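Local coordinates for amidohydrolase (Xanthomonas campestris pv. campestris, PDB 4DZH), which is a zinc-bound metallo-dependent hydrolase of the ATZ/TRZ family, probably deaminating adenosine-type substrates such as 5'-methylthioadenosine, at residues Val64-Val76 against Ile373-Ser387. Sequence-based numbering, arbitrary orientation.
Sequences VSRPDAALMPGLV and IEVGKQADLVCVDLS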
loop_
_atom_site.group_PDB
_atom_site.type_symbol
_atom_site.label_atom_id
_atom_site.label_comp_id
_atom_site.label_asym_id
_atom_site.label_seq_id
_atom_site.Cartn_x
_atom_site.Cartn_y
_atom_site.Cartn_z
ATOM N N VAL A 64 3.609 -4.286 30.492
ATOM C CA VAL A 64 3.018 -3.477 29.416
ATOM C C VAL A 64 1.725 -4.134 28.981
ATOM O O VAL A 64 1.716 -5.290 28.552
ATOM C CB VAL A 64 3.997 -3.380 28.218
ATOM C CG1 VAL A 64 3.334 -2.677 27.013
ATOM C CG2 VAL A 64 5.265 -2.679 28.645
ATOM N N SER A 65 0.609 -3.420 29.100
ATOM C CA SER A 65 -0.649 -4.035 28.766
ATOM C C SER A 65 -1.238 -3.343 27.550
ATOM O O SER A 65 -1.453 -2.125 27.565
ATOM C CB SER A 65 -1.632 -3.945 29.927
ATOM O OG SER A 65 -2.249 -2.687 29.917
ATOM N N ARG A 66 -1.532 -4.138 26.529
ATOM C CA ARG A 66 -2.075 -3.609 25.274
ATOM C C ARG A 66 -3.229 -4.509 24.899
ATOM O O ARG A 66 -3.108 -5.359 24.028
ATOM C CB ARG A 66 -0.995 -3.656 24.194
ATOM C CG ARG A 66 0.170 -2.748 24.455
ATOM C CD ARG A 66 -0.190 -1.264 24.389
ATOM N NE ARG A 66 1.009 -0.437 24.581
ATOM C CZ ARG A 66 1.412 0.089 25.742
ATOM N NH1 ARG A 66 0.722 -0.105 26.881
ATOM N NH2 ARG A 66 2.517 0.831 25.792
ATOM N N PRO A 67 -4.358 -4.377 25.606
ATOM C CA PRO A 67 -5.443 -5.347 25.404
ATOM C C PRO A 67 -6.113 -5.283 24.030
ATOM O O PRO A 67 -6.819 -6.232 23.668
ATOM C CB PRO A 67 -6.426 -4.981 26.509
ATOM C CG PRO A 67 -6.125 -3.551 26.809
ATOM C CD PRO A 67 -4.679 -3.373 26.636
ATOM N N ASP A 68 -5.873 -4.213 23.273
ATOM C CA ASP A 68 -6.511 -4.027 21.956
ATOM C C ASP A 68 -5.558 -4.391 20.819
ATOM O O ASP A 68 -5.916 -4.281 19.625
ATOM C CB ASP A 68 -6.978 -2.575 21.766
ATOM C CG ASP A 68 -8.135 -2.194 22.697
ATOM O OD1 ASP A 68 -9.027 -3.045 22.943
ATOM O OD2 ASP A 68 -8.156 -1.030 23.165
ATOM N N ALA A 69 -4.359 -4.834 21.174
ATOM C CA ALA A 69 -3.286 -4.931 20.169
ATOM C C ALA A 69 -2.998 -6.374 19.837
ATOM O O ALA A 69 -3.217 -7.257 20.684
ATOM C CB ALA A 69 -1.991 -4.273 20.685
ATOM N N ALA A 70 -2.453 -6.603 18.633
ATOM C CA ALA A 70 -1.783 -7.865 18.292
ATOM C C ALA A 70 -0.310 -7.701 18.608
ATOM O O ALA A 70 0.291 -6.672 18.312
ATOM C CB ALA A 70 -1.939 -8.166 16.822
ATOM N N LEU A 71 0.291 -8.715 19.228
ATOM C CA LEU A 71 1.735 -8.751 19.441
ATOM C C LEU A 71 2.319 -9.801 18.495
ATOM O O LEU A 71 1.846 -10.940 18.458
ATOM C CB LEU A 71 2.041 -9.097 20.917
ATOM C CG LEU A 71 3.515 -9.110 21.355
ATOM C CD1 LEU A 71 4.231 -7.785 21.265
ATOM C CD2 LEU A 71 3.587 -9.610 22.812
ATOM N N MET A 72 3.290 -9.393 17.688
ATOM C CA MET A 72 3.921 -10.275 16.696
ATOM C C MET A 72 5.441 -10.002 16.696
ATOM O O MET A 72 5.911 -9.007 17.281
ATOM C CB MET A 72 3.334 -9.983 15.311
ATOM C CG MET A 72 3.682 -8.621 14.800
ATOM S SD MET A 72 2.852 -8.300 13.236
ATOM C CE MET A 72 3.879 -6.941 12.682
ATOM N N PRO A 73 6.235 -10.888 16.050
ATOM C CA PRO A 73 7.676 -10.609 15.899
ATOM C C PRO A 73 7.875 -9.382 15.025
ATOM O O PRO A 73 7.018 -9.106 14.171
ATOM C CB PRO A 73 8.197 -11.837 15.143
ATOM C CG PRO A 73 7.159 -12.943 15.363
ATOM C CD PRO A 73 5.846 -12.149 15.378
ATOM N N GLY A 74 8.991 -8.682 15.255
ATOM C CA GLY A 74 9.325 -7.579 14.367
ATOM C C GLY A 74 9.403 -8.047 12.930
ATOM O O GLY A 74 9.789 -9.170 12.606
ATOM N N LEU A 75 8.991 -7.189 12.025
ATOM C CA LEU A 75 9.166 -7.462 10.615
ATOM C C LEU A 75 10.626 -7.372 10.224
ATOM O O LEU A 75 11.411 -6.547 10.723
ATOM C CB LEU A 75 8.347 -6.479 9.802
ATOM C CG LEU A 75 6.844 -6.500 10.134
ATOM C CD1 LEU A 75 6.083 -5.464 9.312
ATOM C CD2 LEU A 75 6.180 -7.921 10.048
ATOM N N VAL A 76 11.009 -8.241 9.299
ATOM C CA VAL A 76 12.381 -8.334 8.832
ATOM C C VAL A 76 12.422 -7.888 7.385
ATOM O O VAL A 76 11.830 -8.547 6.487
ATOM C CB VAL A 76 12.895 -9.784 8.996
ATOM C CG1 VAL A 76 14.301 -9.925 8.387
ATOM C CG2 VAL A 76 12.900 -10.198 10.479
ATOM N N ILE A 373 7.680 -16.016 18.044
ATOM C CA ILE A 373 7.583 -15.793 19.483
ATOM C C ILE A 373 7.644 -17.157 20.145
ATOM O O ILE A 373 6.615 -17.826 20.355
ATOM C CB ILE A 373 6.295 -15.021 19.890
ATOM C CG1 ILE A 373 6.154 -13.773 18.975
ATOM C CG2 ILE A 373 6.343 -14.653 21.381
ATOM C CD1 ILE A 373 5.001 -12.826 19.383
ATOM N N GLU A 374 8.874 -17.580 20.413
ATOM C CA GLU A 374 9.150 -18.895 21.001
ATOM C C GLU A 374 10.165 -18.669 22.112
ATOM O O GLU A 374 11.050 -17.816 21.987
ATOM C CB GLU A 374 9.714 -19.829 19.953
ATOM C CG GLU A 374 8.759 -20.136 18.791
ATOM C CD GLU A 374 9.327 -21.180 17.850
ATOM O OE1 GLU A 374 9.304 -22.377 18.208
ATOM O OE2 GLU A 374 9.849 -20.837 16.764
ATOM N N VAL A 375 10.021 -19.415 23.203
ATOM C CA VAL A 375 10.967 -19.335 24.318
ATOM C C VAL A 375 12.397 -19.525 23.808
ATOM O O VAL A 375 12.692 -20.432 22.998
ATOM C CB VAL A 375 10.615 -20.378 25.427
ATOM C CG1 VAL A 375 11.756 -20.480 26.454
ATOM C CG2 VAL A 375 9.307 -20.050 26.101
ATOM N N GLY A 376 13.289 -18.630 24.244
ATOM C CA GLY A 376 14.685 -18.711 23.896
ATOM C C GLY A 376 15.130 -17.785 22.802
ATOM O O GLY A 376 16.330 -17.540 22.600
ATOM N N LYS A 377 14.156 -17.287 22.040
ATOM C CA LYS A 377 14.487 -16.334 21.001
ATOM C C LYS A 377 14.587 -14.925 21.573
ATOM O O LYS A 377 14.075 -14.630 22.650
ATOM C CB LYS A 377 13.464 -16.376 19.868
ATOM C CG LYS A 377 13.503 -17.629 19.017
ATOM C CD LYS A 377 13.053 -17.336 17.588
ATOM C CE LYS A 377 13.227 -18.550 16.681
ATOM N NZ LYS A 377 12.677 -18.293 15.270
ATOM N N GLN A 378 15.236 -14.046 20.814
ATOM C CA GLN A 378 15.353 -12.638 21.200
ATOM C C GLN A 378 14.003 -11.938 21.156
ATOM O O GLN A 378 13.161 -12.239 20.300
ATOM C CB GLN A 378 16.289 -11.926 20.219
ATOM C CG GLN A 378 17.740 -12.436 20.241
ATOM C CD GLN A 378 18.454 -12.124 21.537
ATOM O OE1 GLN A 378 18.703 -10.965 21.861
ATOM N NE2 GLN A 378 18.817 -13.163 22.274
ATOM N N ALA A 379 13.808 -11.019 22.088
ATOM C CA ALA A 379 12.535 -10.319 22.226
ATOM C C ALA A 379 12.464 -9.133 21.257
ATOM O O ALA A 379 12.499 -7.982 21.676
ATOM C CB ALA A 379 12.339 -9.856 23.639
ATOM N N ASP A 380 12.426 -9.452 19.970
ATOM C CA ASP A 380 12.140 -8.459 18.914
ATOM C C ASP A 380 10.633 -8.569 18.606
ATOM O O ASP A 380 10.183 -9.522 17.925
ATOM C CB ASP A 380 12.916 -8.782 17.647
ATOM C CG ASP A 380 14.457 -8.598 17.779
ATOM O OD1 ASP A 380 15.025 -8.481 18.886
ATOM O OD2 ASP A 380 15.098 -8.548 16.691
ATOM N N LEU A 381 9.876 -7.601 19.105
ATOM C CA LEU A 381 8.417 -7.708 19.177
ATOM C C LEU A 381 7.769 -6.394 18.796
ATOM O O LEU A 381 8.356 -5.321 19.042
ATOM C CB LEU A 381 7.992 -8.046 20.601
ATOM C CG LEU A 381 8.622 -9.328 21.146
ATOM C CD1 LEU A 381 8.378 -9.462 22.629
ATOM C CD2 LEU A 381 8.042 -10.499 20.399
ATOM N N VAL A 382 6.565 -6.515 18.263
ATOM C CA VAL A 382 5.778 -5.351 17.832
ATOM C C VAL A 382 4.318 -5.498 18.282
ATOM O O VAL A 382 3.703 -6.564 18.100
ATOM C CB VAL A 382 5.862 -5.222 16.294
ATOM C CG1 VAL A 382 4.913 -4.071 15.827
ATOM C CG2 VAL A 382 7.287 -4.902 15.890
ATOM N N CYS A 383 3.770 -4.399 18.812
ATOM C CA CYS A 383 2.335 -4.283 19.128
ATOM C C CYS A 383 1.693 -3.486 18.000
ATOM O O CYS A 383 2.146 -2.378 17.715
ATOM C CB CYS A 383 2.118 -3.536 20.445
ATOM S SG CYS A 383 2.339 -4.621 21.884
ATOM N N VAL A 384 0.655 -4.056 17.411
ATOM C CA VAL A 384 -0.127 -3.364 16.362
ATOM C C VAL A 384 -1.499 -3.106 16.973
ATOM O O VAL A 384 -2.203 -4.066 17.278
ATOM C CB VAL A 384 -0.256 -4.249 15.089
ATOM C CG1 VAL A 384 -0.941 -3.448 13.981
ATOM C CG2 VAL A 384 1.109 -4.636 14.609
ATOM N N ASP A 385 -1.881 -1.831 17.109
ATOM C CA ASP A 385 -3.246 -1.489 17.567
ATOM C C ASP A 385 -4.241 -1.991 16.545
ATOM O O ASP A 385 -4.126 -1.613 15.383
ATOM C CB ASP A 385 -3.380 0.019 17.702
ATOM C CG ASP A 385 -4.781 0.441 18.097
ATOM O OD1 ASP A 385 -5.412 -0.299 18.892
ATOM O OD2 ASP A 385 -5.248 1.483 17.580
ATOM N N LEU A 386 -5.180 -2.858 16.922
ATOM C CA LEU A 386 -6.219 -3.360 16.014
ATOM C C LEU A 386 -7.616 -2.745 16.326
ATOM O O LEU A 386 -8.618 -3.045 15.639
ATOM C CB LEU A 386 -6.251 -4.873 15.928
ATOM C CG LEU A 386 -5.019 -5.511 15.289
ATOM C CD1 LEU A 386 -5.214 -7.020 15.324
ATOM C CD2 LEU A 386 -4.783 -5.030 13.833
ATOM N N SER A 387 -7.662 -1.894 17.343
ATOM C CA SER A 387 -8.926 -1.301 17.762
ATOM C C SER A 387 -9.279 -0.105 16.878
ATOM O O SER A 387 -10.410 0.405 16.948
ATOM C CB SER A 387 -8.836 -0.890 19.230
ATOM O OG SER A 387 -8.038 0.278 19.389
#
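Asp-385 OD1, which touches Asp-68 CB across the contact, is gripped twice by Ser-387: OG comes in on the syn lone pair at 2.7 Å and the backbone N from above the carboxylate, an Asx turn just where strand 381-385 ends. Held this way, Ser-387 sets its CB 3.6 Å from Asp-68 CB. Within the type I turn from Arg-66 to Ala-69, Asp-68 O accepts from Leu-386 N.

Met-72 O takes the amide of Val-382 at 2.8 Å, almost in line with its C=O, and Met-72 N gives its hydrogen to Val-382 O. Ala-70 and Val-384 form the same two-way exchange, so strands 69-73 and 381-385 run antiparallel, 156° between their directions. The last bond, Gly-74 N to Asp-380 O, is nearly straight at the hydrogen but comes from well above the carbonyl plane. Pro-73, lacking an N-H, fits the non-hydrogen-bonded pair with Leu-381, and its ring crosses Ile-373 at about a right angle, CG to CG1 3.8 Å.

Side chains, mostly apolar, pack on both faces. On one, Leu-71 swings CG away from its own N (chi1 -177°) and brings CD1 to 3.7 Å from Cys-383 SG; the small thiol also leaves room for the aliphatic CG of Arg-66, whose guanidinium turns off to a salt bridge with Asp-412. On the other, Met-72 holds CG between its N and carbonyl carbon (chi1 67°), then runs extended until CE lies 4.1 Å from Val-384 CG2, with Phe-327 of helix 326-341 against both. Ala-70 is short enough to admit Leu-386 CD1 at 3.8 Å.

Strand 69-80 pairs in parallel with strand 133-139 of the TIM barrel and runs on to the zinc ligand His-79; the corner at 67-68 leads to the separate sheet containing strand 36-41, whose Val-38 packs on Leu-71 and Leu-381. Directional amide bonds thus fix the register, while apolar packing joins barrel to small beta domain, away from the metal sites.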